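PDB 5FU5: Cbm77-rfpl from Ruminococcus flavefaciens, which probably binds pectic polysaccharides such as homogalacturonan, acting as a non-catalytic, family 77 carbohydrate-binding module within the cellulosome of this rumen bacterium. Local coordinates for residues D11-T17 against L42-L46; S20-I24 against Y110-A114; E70-A75 against A84-I89. All coordinates share one frame; numbering follows the deposited sequence. Where two conformers were deposited one is given.

Interaction 1 of 3, residues D11-T17 against L42-L46; sequences DFTANGT and LTQCL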
loop_
_atom_site.group_PDB
_atom_site.type_symbol
_atom_site.label_atom_id
_atom_site.label_comp_id
_atom_site.label_asym_id
_atom_site.label_seq_id
_atom_site.Cartn_x
_atom_site.Cartn_y
_atom_site.Cartn_z
ATOM N N ASP A 11 3.759 3.949 -6.899
ATOM C CA ASP A 11 3.527 3.002 -7.954
ATOM C C ASP A 11 4.771 2.122 -8.012
ATOM O O ASP A 11 5.909 2.612 -8.327
ATOM C CB ASP A 11 3.293 3.797 -9.258
ATOM C CG ASP A 11 3.173 2.967 -10.487
ATOM O OD1 ASP A 11 3.594 1.808 -10.523
ATOM O OD2 ASP A 11 2.682 3.544 -11.521
ATOM N N PHE A 12 4.629 0.840 -7.637
ATOM C CA PHE A 12 5.769 -0.055 -7.619
ATOM C C PHE A 12 6.363 -0.420 -8.976
ATOM O O PHE A 12 7.511 -0.847 -9.037
ATOM C CB PHE A 12 5.435 -1.352 -6.818
ATOM C CG PHE A 12 5.346 -1.125 -5.333
ATOM C CD1 PHE A 12 6.470 -1.139 -4.503
ATOM C CD2 PHE A 12 4.110 -0.866 -4.760
ATOM C CE1 PHE A 12 6.324 -0.909 -3.135
ATOM C CE2 PHE A 12 3.997 -0.645 -3.420
ATOM C CZ PHE A 12 5.097 -0.655 -2.605
ATOM N N THR A 13 5.572 -0.289 -10.034
ATOM C CA THR A 13 6.081 -0.484 -11.399
ATOM C C THR A 13 6.955 0.691 -11.834
ATOM O O THR A 13 8.059 0.483 -12.273
ATOM C CB THR A 13 4.930 -0.736 -12.399
ATOM O OG1 THR A 13 4.146 -1.885 -11.988
ATOM C CG2 THR A 13 5.484 -1.004 -13.760
ATOM N N ALA A 14 6.470 1.914 -11.652
ATOM C CA ALA A 14 7.220 3.091 -12.097
ATOM C C ALA A 14 8.447 3.371 -11.251
ATOM O O ALA A 14 9.457 3.813 -11.784
ATOM C CB ALA A 14 6.336 4.310 -12.110
ATOM N N ASN A 15 8.347 3.103 -9.936
ATOM C CA ASN A 15 9.322 3.613 -8.984
ATOM C C ASN A 15 9.917 2.571 -8.048
ATOM O O ASN A 15 10.680 2.906 -7.148
ATOM C CB ASN A 15 8.763 4.793 -8.183
ATOM C CG ASN A 15 8.471 6.016 -9.058
ATOM O OD1 ASN A 15 7.328 6.430 -9.219
ATOM N ND2 ASN A 15 9.510 6.556 -9.656
ATOM N N GLY A 16 9.595 1.303 -8.250
ATOM C CA GLY A 16 10.287 0.250 -7.475
ATOM C C GLY A 16 10.057 0.447 -5.992
ATOM O O GLY A 16 8.901 0.594 -5.560
ATOM N N THR A 17 11.140 0.478 -5.225
ATOM C CA THR A 17 11.070 0.753 -3.785
ATOM C C THR A 17 11.457 2.175 -3.402
ATOM O O THR A 17 11.611 2.473 -2.217
ATOM C CB THR A 17 11.967 -0.246 -2.997
ATOM O OG1 THR A 17 13.333 -0.061 -3.397
ATOM C CG2 THR A 17 11.557 -1.650 -3.233
ATOM N N LEU A 42 -0.734 -2.773 -13.872
ATOM C CA LEU A 42 0.479 -2.742 -13.107
ATOM C C LEU A 42 1.111 -4.124 -13.070
ATOM O O LEU A 42 0.409 -5.134 -12.955
ATOM C CB LEU A 42 0.183 -2.209 -11.691
ATOM C CG LEU A 42 -0.455 -0.814 -11.651
ATOM C CD1 LEU A 42 -0.943 -0.492 -10.260
ATOM C CD2 LEU A 42 0.521 0.250 -12.117
ATOM N N THR A 43 2.424 -4.195 -13.169
ATOM C CA THR A 43 3.127 -5.475 -13.408
ATOM C C THR A 43 4.252 -5.832 -12.455
ATOM O O THR A 43 4.644 -7.011 -12.401
ATOM C CB THR A 43 3.736 -5.478 -14.835
ATOM O OG1 THR A 43 4.594 -4.347 -14.980
ATOM C CG2 THR A 43 2.575 -5.443 -15.887
ATOM N N GLN A 44 4.816 -4.843 -11.744
ATOM C CA GLN A 44 5.894 -5.092 -10.801
ATOM C C GLN A 44 5.372 -4.804 -9.409
ATOM O O GLN A 44 4.895 -3.705 -9.124
ATOM C CB GLN A 44 7.140 -4.253 -11.094
ATOM C CG GLN A 44 8.245 -4.452 -10.092
ATOM C CD GLN A 44 9.455 -3.638 -10.443
ATOM O OE1 GLN A 44 9.456 -2.384 -10.310
ATOM N NE2 GLN A 44 10.476 -4.304 -10.861
ATOM N N CYS A 45 5.465 -5.822 -8.524
ATOM C CA CYS A 45 4.941 -5.695 -7.164
ATOM C C CYS A 45 6.035 -5.764 -6.119
ATOM O O CYS A 45 7.147 -6.216 -6.397
ATOM C CB CYS A 45 3.960 -6.832 -6.947
ATOM S SG CYS A 45 4.643 -8.499 -7.089
ATOM N N LEU A 46 5.652 -5.362 -4.900
ATOM C CA LEU A 46 6.372 -5.684 -3.683
ATOM C C LEU A 46 5.746 -7.002 -3.158
ATOM O O LEU A 46 4.534 -7.071 -2.937
ATOM C CB LEU A 46 6.224 -4.567 -2.680
ATOM C CG LEU A 46 7.087 -4.672 -1.419
ATOM C CD1 LEU A 46 8.508 -4.249 -1.771
ATOM C CD2 LEU A 46 6.499 -3.813 -0.307
HETATM O O HOH W 1 2.907 -2.027 -9.621
#

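Interaction 2 of 3, residues S20-I24 against Y110-A114; sequences SFYTI and YMEYA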
loop_
_atom_site.group_PDB
_atom_site.type_symbol
_atom_site.label_atom_id
_atom_site.label_comp_id
_atom_site.label_asym_id
_atom_site.label_seq_id
_atom_site.Cartn_x
_atom_site.Cartn_y
_atom_site.Cartn_z
ATOM N N SER A 20 10.214 9.179 -1.014
ATOM C CA SER A 20 10.554 10.030 0.133
ATOM C C SER A 20 9.535 9.870 1.260
ATOM O O SER A 20 9.894 9.964 2.408
ATOM C CB SER A 20 10.698 11.506 -0.262
ATOM O OG SER A 20 9.606 11.912 -1.038
ATOM N N PHE A 21 8.272 9.604 0.921
ATOM C CA PHE A 21 7.197 9.532 1.898
ATOM C C PHE A 21 7.164 8.133 2.576
ATOM O O PHE A 21 7.019 8.046 3.808
ATOM C CB PHE A 21 5.853 9.836 1.239
ATOM C CG PHE A 21 4.685 9.862 2.198
ATOM C CD1 PHE A 21 4.386 11.029 2.877
ATOM C CD2 PHE A 21 3.865 8.758 2.344
ATOM C CE1 PHE A 21 3.308 11.096 3.726
ATOM C CE2 PHE A 21 2.770 8.808 3.198
ATOM C CZ PHE A 21 2.503 9.969 3.889
ATOM N N TYR A 22 7.253 7.083 1.773
ATOM C CA TYR A 22 7.258 5.716 2.269
ATOM C C TYR A 22 8.666 5.208 2.416
ATOM O O TYR A 22 9.498 5.411 1.547
ATOM C CB TYR A 22 6.474 4.807 1.366
ATOM C CG TYR A 22 5.028 5.211 1.117
ATOM C CD1 TYR A 22 4.022 4.862 2.028
ATOM C CD2 TYR A 22 4.626 5.956 -0.009
ATOM C CE1 TYR A 22 2.705 5.214 1.822
ATOM C CE2 TYR A 22 3.317 6.304 -0.214
ATOM C CZ TYR A 22 2.340 5.937 0.706
ATOM O OH TYR A 22 1.022 6.253 0.520
ATOM N N THR A 23 8.949 4.550 3.521
ATOM C CA THR A 23 10.202 3.825 3.708
ATOM C C THR A 23 9.909 2.357 3.481
ATOM O O THR A 23 9.228 1.720 4.299
ATOM C CB THR A 23 10.805 4.091 5.073
ATOM O OG1 THR A 23 11.066 5.499 5.207
ATOM C CG2 THR A 23 12.069 3.309 5.257
ATOM N N ILE A 24 10.359 1.833 2.344
ATOM C CA ILE A 24 10.002 0.497 1.878
ATOM C C ILE A 24 11.161 -0.435 2.045
ATOM O O ILE A 24 12.235 -0.225 1.467
ATOM C CB ILE A 24 9.562 0.575 0.361
ATOM C CG1 ILE A 24 8.368 1.528 0.204
ATOM C CG2 ILE A 24 9.187 -0.810 -0.151
ATOM C CD1 ILE A 24 8.126 2.017 -1.204
ATOM N N TYR A 110 0.306 -1.028 -5.727
ATOM C CA TYR A 110 0.047 0.415 -5.671
ATOM C C TYR A 110 -0.386 0.781 -4.274
ATOM O O TYR A 110 -1.091 -0.003 -3.622
ATOM C CB TYR A 110 -1.045 0.784 -6.696
ATOM C CG TYR A 110 -1.248 2.298 -6.923
ATOM C CD1 TYR A 110 -0.389 3.035 -7.722
ATOM C CD2 TYR A 110 -2.328 2.952 -6.326
ATOM C CE1 TYR A 110 -0.614 4.386 -7.902
ATOM C CE2 TYR A 110 -2.551 4.292 -6.476
ATOM C CZ TYR A 110 -1.723 5.004 -7.271
ATOM O OH TYR A 110 -2.013 6.354 -7.385
ATOM N N MET A 111 -0.013 1.967 -3.840
ATOM C CA MET A 111 -0.558 2.471 -2.605
ATOM C C MET A 111 -0.696 3.969 -2.600
ATOM O O MET A 111 0.001 4.690 -3.338
ATOM C CB MET A 111 0.226 1.950 -1.407
ATOM C CG MET A 111 1.649 2.386 -1.301
ATOM S SD MET A 111 2.525 1.676 0.119
ATOM C CE MET A 111 4.091 2.250 -0.494
ATOM N N GLU A 112 -1.695 4.430 -1.838
ATOM C CA GLU A 112 -2.001 5.835 -1.701
ATOM C C GLU A 112 -2.401 6.147 -0.279
ATOM O O GLU A 112 -3.088 5.359 0.341
ATOM C CB GLU A 112 -3.144 6.252 -2.639
ATOM C CG GLU A 112 -3.814 7.515 -2.151
ATOM C CD GLU A 112 -4.691 8.187 -3.144
ATOM O OE1 GLU A 112 -5.161 7.528 -4.105
ATOM O OE2 GLU A 112 -4.882 9.394 -2.925
ATOM N N TYR A 113 -1.966 7.299 0.214
ATOM C CA TYR A 113 -2.436 7.824 1.480
ATOM C C TYR A 113 -3.056 9.175 1.182
ATOM O O TYR A 113 -2.360 10.077 0.714
ATOM C CB TYR A 113 -1.325 7.951 2.550
ATOM C CG TYR A 113 -1.913 8.381 3.851
ATOM C CD1 TYR A 113 -2.749 7.501 4.558
ATOM C CD2 TYR A 113 -1.787 9.677 4.329
ATOM C CE1 TYR A 113 -3.375 7.896 5.723
ATOM C CE2 TYR A 113 -2.438 10.087 5.501
ATOM C CZ TYR A 113 -3.211 9.141 6.210
ATOM O OH TYR A 113 -3.863 9.510 7.360
ATOM N N ALA A 114 -4.356 9.301 1.452
ATOM C CA ALA A 114 -5.133 10.540 1.250
ATOM C C ALA A 114 -5.283 11.202 2.591
ATOM O O ALA A 114 -6.041 10.721 3.419
ATOM C CB ALA A 114 -6.480 10.233 0.640
#

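Interaction 3 of 3, residues E70-A75 against A84-I89; sequences EAAATA and ASNGII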
loop_
_atom_site.group_PDB
_atom_site.type_symbol
_atom_site.label_atom_id
_atom_site.label_comp_id
_atom_site.label_asym_id
_atom_site.label_seq_id
_atom_site.Cartn_x
_atom_site.Cartn_y
_atom_site.Cartn_z
ATOM N N GLU A 70 -4.317 -10.058 -5.771
ATOM C CA GLU A 70 -5.218 -11.063 -5.203
ATOM C C GLU A 70 -6.511 -10.387 -4.681
ATOM O O GLU A 70 -6.447 -9.457 -3.871
ATOM C CB GLU A 70 -4.479 -11.774 -4.055
ATOM C CG GLU A 70 -3.252 -12.591 -4.491
ATOM C CD GLU A 70 -1.946 -11.804 -4.626
ATOM O OE1 GLU A 70 -1.900 -10.614 -4.308
ATOM O OE2 GLU A 70 -0.942 -12.410 -5.055
ATOM N N ALA A 71 -7.674 -10.911 -5.082
ATOM C CA ALA A 71 -8.956 -10.320 -4.703
ATOM C C ALA A 71 -9.127 -10.211 -3.168
ATOM O O ALA A 71 -9.642 -9.209 -2.674
ATOM C CB ALA A 71 -10.104 -11.134 -5.295
ATOM N N ALA A 72 -8.721 -11.266 -2.462
ATOM C CA ALA A 72 -8.784 -11.333 -0.980
ATOM C C ALA A 72 -7.432 -11.245 -0.281
ATOM O O ALA A 72 -7.191 -11.844 0.759
ATOM C CB ALA A 72 -9.507 -12.589 -0.524
ATOM N N ALA A 73 -6.559 -10.416 -0.826
ATOM C CA ALA A 73 -5.278 -10.082 -0.215
ATOM C C ALA A 73 -5.452 -9.569 1.219
ATOM O O ALA A 73 -6.516 -9.041 1.603
ATOM C CB ALA A 73 -4.595 -9.018 -1.042
ATOM N N THR A 74 -4.384 -9.699 1.989
ATOM C CA THR A 74 -4.375 -9.269 3.368
ATOM C C THR A 74 -3.092 -8.519 3.667
ATOM O O THR A 74 -2.093 -8.605 2.957
ATOM C CB THR A 74 -4.427 -10.473 4.335
ATOM O OG1 THR A 74 -3.319 -11.314 4.066
ATOM C CG2 THR A 74 -5.749 -11.246 4.162
ATOM N N ALA A 75 -3.126 -7.764 4.730
ATOM C CA ALA A 75 -1.925 -7.125 5.294
ATOM C C ALA A 75 -2.165 -6.776 6.759
ATOM O O ALA A 75 -3.309 -6.776 7.221
ATOM C CB ALA A 75 -1.563 -5.839 4.546
ATOM N N ALA A 84 -8.629 -7.331 1.917
ATOM C CA ALA A 84 -9.080 -6.637 0.718
ATOM C C ALA A 84 -10.482 -7.047 0.283
ATOM O O ALA A 84 -10.945 -8.177 0.572
ATOM C CB ALA A 84 -8.115 -6.952 -0.447
ATOM N N SER A 85 -11.107 -6.128 -0.468
ATOM C CA SER A 85 -12.320 -6.400 -1.227
ATOM C C SER A 85 -11.970 -6.130 -2.690
ATOM O O SER A 85 -11.498 -5.024 -3.039
ATOM C CB SER A 85 -13.462 -5.493 -0.767
ATOM O OG SER A 85 -13.973 -5.930 0.479
ATOM N N ASN A 86 -12.097 -7.142 -3.533
ATOM C CA ASN A 86 -11.721 -7.019 -4.961
ATOM C C ASN A 86 -10.336 -6.465 -5.161
ATOM O O ASN A 86 -10.102 -5.630 -6.025
ATOM C CB ASN A 86 -12.758 -6.196 -5.735
ATOM C CG ASN A 86 -14.143 -6.726 -5.529
ATOM O OD1 ASN A 86 -14.362 -7.947 -5.553
ATOM N ND2 ASN A 86 -15.090 -5.838 -5.300
ATOM N N GLY A 87 -9.422 -6.928 -4.332
ATOM C CA GLY A 87 -8.007 -6.623 -4.471
ATOM C C GLY A 87 -7.570 -5.319 -3.812
ATOM O O GLY A 87 -6.366 -4.997 -3.827
ATOM N N ILE A 88 -8.490 -4.610 -3.160
ATOM C CA ILE A 88 -8.210 -3.298 -2.591
ATOM C C ILE A 88 -8.439 -3.328 -1.060
ATOM O O ILE A 88 -9.549 -3.643 -0.601
ATOM C CB ILE A 88 -9.082 -2.199 -3.250
ATOM C CG1 ILE A 88 -8.779 -2.103 -4.761
ATOM C CG2 ILE A 88 -8.845 -0.881 -2.574
ATOM C CD1 ILE A 88 -9.722 -1.224 -5.535
ATOM N N ILE A 89 -7.396 -2.974 -0.288
ATOM C CA ILE A 89 -7.532 -2.709 1.126
ATOM C C ILE A 89 -7.655 -1.225 1.344
ATOM O O ILE A 89 -6.878 -0.445 0.773
ATOM C CB ILE A 89 -6.332 -3.238 1.919
ATOM C CG1 ILE A 89 -6.331 -4.768 1.826
ATOM C CG2 ILE A 89 -6.321 -2.694 3.336
ATOM C CD1 ILE A 89 -5.229 -5.471 2.588
#

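Interaction 1 of 3, residues D11-T17 against L42-L46
T13 and F12 meet the 42-46 segment in two different ways, one polar and one apolar. The tighter apolar part lies over the F12 ring, where L46 CB sits 3.7 Å from F12 CE1 and 4.0 Å from the F12 ring centroid, 24° off the normal. This is a CH-pi contact over one face, displaced toward the rim, and L46 CD2 also approaches F12 CE1 and F12 CZ, each at 4.1 Å. The polar part is centred on the T13 hydroxyl. T13 OG1 accepts from Q44 N at 3.0 Å, nearly straight at 169°, and from T43 N at 3.1 Å, while donating to a water 2.7 Å away that in turn donates to Q44 O. Three bonds thus grip one hydroxyl, which T13 turns beside its own backbone N (chi1 -57°). An alanine in place of T13 would remove that hydroxyl, and the amides of T43 and Q44 would probably be left without their acceptor. On the partly exposed side the packing is looser, and T13 CG2 only brushes T43 OG1 at 3.7 Å. D11 caps the short helix through OD1, which takes A14 N from above the carboxylate plane, while L42 CD2 touches the same oxygen. The short helix 12-15 lies against segment 42-46, and F12 reaches L108 and M111 of strand 107-116 and I24 of strand 23-29.

Interaction 2 of 3, residues S20-I24 against Y110-A114
Y22 projects from the 20-24 segment toward strand 107-116 and runs along M111, whose contacts here hold for one of its two conformers. Y22 CB lies 4.0 Å from M111 CE, and Y22 CG 3.5 Å from the same methyl. Farther out, Y22 CE1 meets M111 SD at 3.9 Å, and Y22 CZ reaches M111 CG at 4.1 Å, so the two side chains run past each other in opposite directions. M111 CE stands over the ring face, 3.6 Å from the Y22 centroid and 17° off the normal, with M111 SD 4.2 Å from that centroid: a CH-pi contact and a Met-aromatic contact together. The M111 chain, extended beyond CG, lays its sulfur and methyl along the ring. F21 CD2 lies over the centre of the opposite face of the Y22 ring. At the tip, Y22 OH lies close to Y113 N, but the angle is too poor for a bond; its hydrogen bond goes to Y8 O. I24 CD1 meets M111 CE tip to tip. I54 and F56 of strand 53-58 pack on Y22, H10 and Y8 of strand 4-11 pair with strand 107-116, and F12 of helix 12-15 touches both I24 and M111.

Interaction 3 of 3, residues E70-A75 against A84-I89
Two beta turns face each other here, a type I turn at E70-A73 and a type I' turn at S85-I88, at one end of the beta-sheet fold. The type I' turn is closed by reciprocal bonds, S85 N to I88 O and I88 N to S85 O, the pattern of a two-residue beta-hairpin loop with N86 and G87 at its tip; the type I turn is closed by A73 N to E70 O. Both N86 and G87 have positive phi, as this turn type requires; glycine takes such a phi readily. Across the contact, A84 N donates to A73 O at 2.7 Å with an angle of 171°, meeting the carbonyl almost end on. This bond continues the register of strands 74-77 and 80-83, in which A75 is bonded to V82, two residues on to A73 and A84. G87 N donates to A71 O at 2.8 Å, bent to 149° at the hydrogen.

Side chains add two small apolar contacts: A73 CB and A84 CB lie 4.1 Å apart, and I89 CD1, at the end of an extended chain, touches A75 CB. The same methyls also pack against backbone polar atoms, A84 CB 3.5 Å from A71 O and I89 CD1 3.8 Å from A75 N. The polar ends belong elsewhere: E70 OE2 bonds N107 ND2, and T74 OG1 accepts from D104 N. Beyond the contact, I89 packs on L66 and F68 of strand 62-68. The G87 alpha carbon also approaches the first turn: G87 CA lies 3.3 Å from E70 O, a CA-H...O contact with 153° at the hydrogen.

Interactions 1 and 2 adjoin each other and share elements: F12 CZ packs on M111 CE at 3.7 Å, in one of the two M111 conformers, and strands 23-29, 40-47 and 107-116 belong to one sheet, so the two contacts reach neighbouring strands of it. Interaction 2 lies deepest, about 7 Å from the chain centre to its own centre against about 11 Å for each of the others, and is carried by aromatic and sulfur packing. Interaction 1 mixes packing with a hydroxyl bonded to backbone amides and water. Interaction 3 stands apart, its centre about 17 Å from both other centres, and is largely backbone: two turns joined by backbone hydrogen bonds, with four exposed residues among those touching.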